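Moesin/ezrin/radixin homolog 2 (Drosophila melanogaster, PDB 7EDR) is the fly merlin, a FERM-domain protein that probably links membrane proteins to the cell cortex and to growth-control signalling. Local coordinates at residues L96-E99 with I100-H103; Y194-I197 with A198-L201. All coordinates share one frame; numbering follows the deposited sequence.

Contact 1 of 2, residues L96-E99 with I100-H103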
loop_
_atom_site.group_PDB
_atom_site.type_symbol
_atom_site.label_atom_id
_atom_site.label_comp_id
_atom_site.label_asym_id
_atom_site.label_seq_id
_atom_site.Cartn_x
_atom_site.Cartn_y
_atom_site.Cartn_z
ATOM N N LEU C 96 9.242 11.224 -5.075
ATOM C CA LEU C 96 8.757 12.525 -5.539
ATOM C C LEU C 96 7.608 12.299 -6.524
ATOM O O LEU C 96 7.806 11.759 -7.617
ATOM C CB LEU C 96 9.893 13.329 -6.162
ATOM C CG LEU C 96 10.992 13.764 -5.172
ATOM C CD1 LEU C 96 11.920 14.810 -5.781
ATOM C CD2 LEU C 96 10.423 14.274 -3.843
ATOM N N ILE C 97 6.403 12.705 -6.137
ATOM C CA ILE C 97 5.194 12.349 -6.874
ATOM C C ILE C 97 4.847 13.394 -7.928
ATOM O O ILE C 97 4.592 13.056 -9.088
ATOM C CB ILE C 97 4.025 12.157 -5.884
ATOM C CG1 ILE C 97 4.378 11.104 -4.818
ATOM C CG2 ILE C 97 2.734 11.838 -6.655
ATOM C CD1 ILE C 97 3.553 11.211 -3.503
ATOM N N GLN C 98 4.800 14.668 -7.540
ATOM C CA GLN C 98 4.350 15.740 -8.414
ATOM C C GLN C 98 5.510 16.328 -9.217
ATOM O O GLN C 98 6.684 16.217 -8.846
ATOM C CB GLN C 98 3.706 16.869 -7.609
ATOM C CG GLN C 98 2.621 16.489 -6.625
ATOM C CD GLN C 98 2.032 17.735 -5.989
ATOM O OE1 GLN C 98 2.462 18.160 -4.911
ATOM N NE2 GLN C 98 1.080 18.364 -6.680
ATOM N N GLU C 99 5.161 17.009 -10.310
ATOM C CA GLU C 99 6.203 17.645 -11.102
ATOM C C GLU C 99 6.703 18.923 -10.449
ATOM O O GLU C 99 7.905 19.214 -10.501
ATOM C CB GLU C 99 5.705 17.915 -12.510
ATOM C CG GLU C 99 5.874 16.705 -13.419
ATOM C CD GLU C 99 5.084 16.823 -14.722
ATOM O OE1 GLU C 99 4.533 15.789 -15.172
ATOM O OE2 GLU C 99 5.011 17.948 -15.284
ATOM N N ILE C 100 5.818 19.693 -9.813
ATOM C CA ILE C 100 6.282 20.891 -9.125
ATOM C C ILE C 100 7.312 20.525 -8.054
ATOM O O ILE C 100 8.340 21.201 -7.907
ATOM C CB ILE C 100 5.092 21.688 -8.553
ATOM C CG1 ILE C 100 5.585 22.960 -7.830
ATOM C CG2 ILE C 100 4.233 20.823 -7.627
ATOM C CD1 ILE C 100 6.506 23.823 -8.659
ATOM N N THR C 101 7.073 19.427 -7.318
ATOM C CA THR C 101 8.034 18.956 -6.321
ATOM C C THR C 101 9.371 18.606 -6.967
ATOM O O THR C 101 10.429 19.060 -6.507
ATOM C CB THR C 101 7.485 17.733 -5.575
ATOM O OG1 THR C 101 6.108 17.938 -5.201
ATOM C CG2 THR C 101 8.307 17.468 -4.324
ATOM N N GLN C 102 9.344 17.772 -8.021
ATOM C CA GLN C 102 10.577 17.395 -8.716
ATOM C C GLN C 102 11.304 18.619 -9.229
ATOM O O GLN C 102 12.521 18.731 -9.092
ATOM C CB GLN C 102 10.280 16.464 -9.888
ATOM C CG GLN C 102 9.489 15.263 -9.485
ATOM C CD GLN C 102 8.827 14.557 -10.649
ATOM O OE1 GLN C 102 9.105 14.860 -11.816
ATOM N NE2 GLN C 102 7.945 13.601 -10.336
ATOM N N HIS C 103 10.564 19.557 -9.802
ATOM C CA HIS C 103 11.173 20.757 -10.345
ATOM C C HIS C 103 11.851 21.580 -9.257
ATOM O O HIS C 103 12.986 22.037 -9.431
ATOM C CB HIS C 103 10.099 21.579 -11.050
ATOM C CG HIS C 103 10.634 22.786 -11.735
ATOM N ND1 HIS C 103 11.492 22.705 -12.812
ATOM C CD2 HIS C 103 10.453 24.103 -11.485
ATOM C CE1 HIS C 103 11.812 23.926 -13.199
ATOM N NE2 HIS C 103 11.195 24.791 -12.411
#

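Contact 2 of 2, residues Y194-I197 with A198-L201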
loop_
_atom_site.group_PDB
_atom_site.type_symbol
_atom_site.label_atom_id
_atom_site.label_comp_id
_atom_site.label_asym_id
_atom_site.label_seq_id
_atom_site.Cartn_x
_atom_site.Cartn_y
_atom_site.Cartn_z
ATOM N N TYR C 194 18.773 13.995 -13.571
ATOM C CA TYR C 194 19.730 14.825 -12.858
ATOM C C TYR C 194 19.683 14.537 -11.354
ATOM O O TYR C 194 20.724 14.361 -10.714
ATOM C CB TYR C 194 19.434 16.298 -13.159
ATOM C CG TYR C 194 20.402 17.298 -12.576
ATOM C CD1 TYR C 194 20.461 17.534 -11.212
ATOM C CD2 TYR C 194 21.237 18.039 -13.401
ATOM C CE1 TYR C 194 21.344 18.448 -10.685
ATOM C CE2 TYR C 194 22.123 18.957 -12.883
ATOM C CZ TYR C 194 22.175 19.156 -11.531
ATOM O OH TYR C 194 23.061 20.065 -11.015
ATOM N N LEU C 195 18.479 14.483 -10.772
ATOM C CA LEU C 195 18.374 14.202 -9.345
ATOM C C LEU C 195 18.897 12.805 -9.014
ATOM O O LEU C 195 19.594 12.621 -8.008
ATOM C CB LEU C 195 16.930 14.369 -8.873
ATOM C CG LEU C 195 16.479 15.824 -8.864
ATOM C CD1 LEU C 195 14.950 15.953 -8.745
ATOM C CD2 LEU C 195 17.181 16.585 -7.744
ATOM N N LYS C 196 18.601 11.810 -9.860
ATOM C CA LYS C 196 19.092 10.456 -9.597
ATOM C C LYS C 196 20.614 10.400 -9.488
ATOM O O LYS C 196 21.152 9.576 -8.742
ATOM C CB LYS C 196 18.601 9.502 -10.678
ATOM C CG LYS C 196 17.260 8.875 -10.338
ATOM C CD LYS C 196 16.912 7.754 -11.301
ATOM C CE LYS C 196 16.081 8.276 -12.449
ATOM N NZ LYS C 196 15.737 7.177 -13.373
ATOM N N ILE C 197 21.322 11.272 -10.193
ATOM C CA ILE C 197 22.769 11.328 -10.060
ATOM C C ILE C 197 23.193 12.221 -8.903
ATOM O O ILE C 197 24.129 11.886 -8.172
ATOM C CB ILE C 197 23.380 11.774 -11.402
ATOM C CG1 ILE C 197 23.481 10.546 -12.298
ATOM C CG2 ILE C 197 24.757 12.421 -11.201
ATOM C CD1 ILE C 197 23.559 10.860 -13.654
ATOM N N ALA C 198 22.509 13.351 -8.701
ATOM C CA ALA C 198 22.826 14.197 -7.554
ATOM C C ALA C 198 22.660 13.439 -6.246
ATOM O O ALA C 198 23.460 13.609 -5.320
ATOM C CB ALA C 198 21.953 15.446 -7.542
ATOM N N GLN C 199 21.639 12.585 -6.148
ATOM C CA GLN C 199 21.353 12.017 -4.840
ATOM C C GLN C 199 22.398 10.994 -4.406
ATOM O O GLN C 199 22.441 10.639 -3.222
ATOM C CB GLN C 199 19.936 11.428 -4.821
ATOM C CG GLN C 199 19.803 9.962 -5.176
ATOM C CD GLN C 199 18.352 9.500 -5.139
ATOM O OE1 GLN C 199 17.532 10.027 -4.384
ATOM N NE2 GLN C 199 18.027 8.531 -5.969
ATOM N N ASP C 200 23.266 10.557 -5.313
ATOM C CA ASP C 200 24.329 9.627 -4.968
ATOM C C ASP C 200 25.617 10.329 -4.569
ATOM O O ASP C 200 26.586 9.653 -4.205
ATOM C CB ASP C 200 24.583 8.651 -6.133
ATOM C CG ASP C 200 23.495 7.561 -6.238
ATOM O OD1 ASP C 200 22.643 7.469 -5.322
ATOM O OD2 ASP C 200 23.497 6.787 -7.219
ATOM N N LEU C 201 25.659 11.655 -4.617
ATOM C CA LEU C 201 26.835 12.373 -4.149
ATOM C C LEU C 201 26.969 12.221 -2.636
ATOM O O LEU C 201 25.973 12.132 -1.911
ATOM C CB LEU C 201 26.750 13.851 -4.539
ATOM C CG LEU C 201 26.628 14.145 -6.041
ATOM C CD1 LEU C 201 26.629 15.650 -6.311
ATOM C CD2 LEU C 201 27.744 13.467 -6.823
#

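Contact 1 of 2, residues L96-E99 with I100-H103
Gln-102 reaches back from the first turn of helix 99-114 to the loop before it. Its amide NE2 donates to Leu-96 O at 3.3 Å. It comes in from well above the carbonyl plane, 58° out of it, rather than toward a lone pair. On the way the side chain passes over Gln-98 O. That same oxygen accepts the backbone N of Gln-102 at 3.2 Å, the opening i to i+4 bond of the helix. Gln-102 CG lies anti to its own carbonyl carbon (chi1 -54°), and the extended chain beyond it carries the amide to the loop. The next bond, His-103 N to Glu-99 O at 2.8 Å, continues the turn.

Gln-98 is the N-cap residue. Its CB lies 3.6 Å from Thr-101 OG1, and its side chain lies alongside that of Ile-100, with CB 4.0 Å from Ile-100 CG2. The tip of Leu-96 crosses Thr-101, with CD2 3.9 Å from Thr-101 CG2.

Outer partners fix the polar groups. Glu-41 takes the N-H groups of Ile-97 and Gln-98 and also bonds Thr-101 OG1; the Gln-98 amide bonds Arg-40 N and Gly-38 O. His-103 ND1 is hydrogen-bonded to Glu-191 OE2 on helix 187-198. The helix start belongs to the FERM central domain and sits between the loop after helix 26-37 of the ubiquitin-like N-terminal domain and helix 187-198.

Contact 2 of 2, residues Y194-I197 with A198-L201
Ala-198 sets its methyl against the ring of Tyr-194 one turn earlier in helix 187-198. Ala-198 CB is 4.4 Å from Tyr-194 CE1 and approaches the ring obliquely. The Tyr-194 side chain has CG anti to the backbone N (chi1 -176°), which swings the ring to where CE1 meets the methyl. Phe-106 of helix 99-114 meets the same ring edge-to-face. In the backbone of the same two residues, Ala-198 N donates to Tyr-194 O at 2.9 Å, with the donor in the carbonyl plane. The following bond, Gln-199 N to Leu-195 O, is 2.8 Å long.

After these two bonds the helix gives way to a type I beta turn from Ala-198 to Leu-201, closed by Leu-201 N on Ala-198 O at 3.0 Å. This is the C-terminal end of helix 187-198 in the all-helical FERM central domain, ahead of strand 207-212 of the PH-like domain. The change of bonding partner shows at Asp-200. Its N reaches Ile-197 O at 3.3 Å, from 63° above the carbonyl plane, an i to i+3 bond in place of an i to i+4 one.

Gln-199 CB lies near Leu-195 O. Its extended chain carries the amide to Asn-91 and to Val-92 N, at the start of helix 92-95. Lys-196 NZ instead forms a salt bridge with Glu-193. Asp-200 OD1 and Gln-199 O are hydrogen-bonded by an aromatic and a basic side chain, respectively, of a different protein in the assembly, and Ile-197 packs on an aromatic side chain of that partner.

In the fold
Contacts 1 and 2 both lie in the FERM central domain, in series along the chain, with centres about 15 Å apart. Contact 1 is the start of helix 99-114 and contact 2 the end of helix 187-198. They touch directly where Leu-195 CD1 packs 3.7 Å from Gln-102 O. The helices also meet through Ala-198 on Val-109 and Tyr-194 on Lys-110. Contact 1 faces the N-terminal domain through Glu-41. Contact 2 leads toward the PH-like domain. Its residues Lys-196, Ile-197, Gln-199 and Asp-200 meet a different protein of the assembly, so that end of the helix forms part of a protein-protein interface.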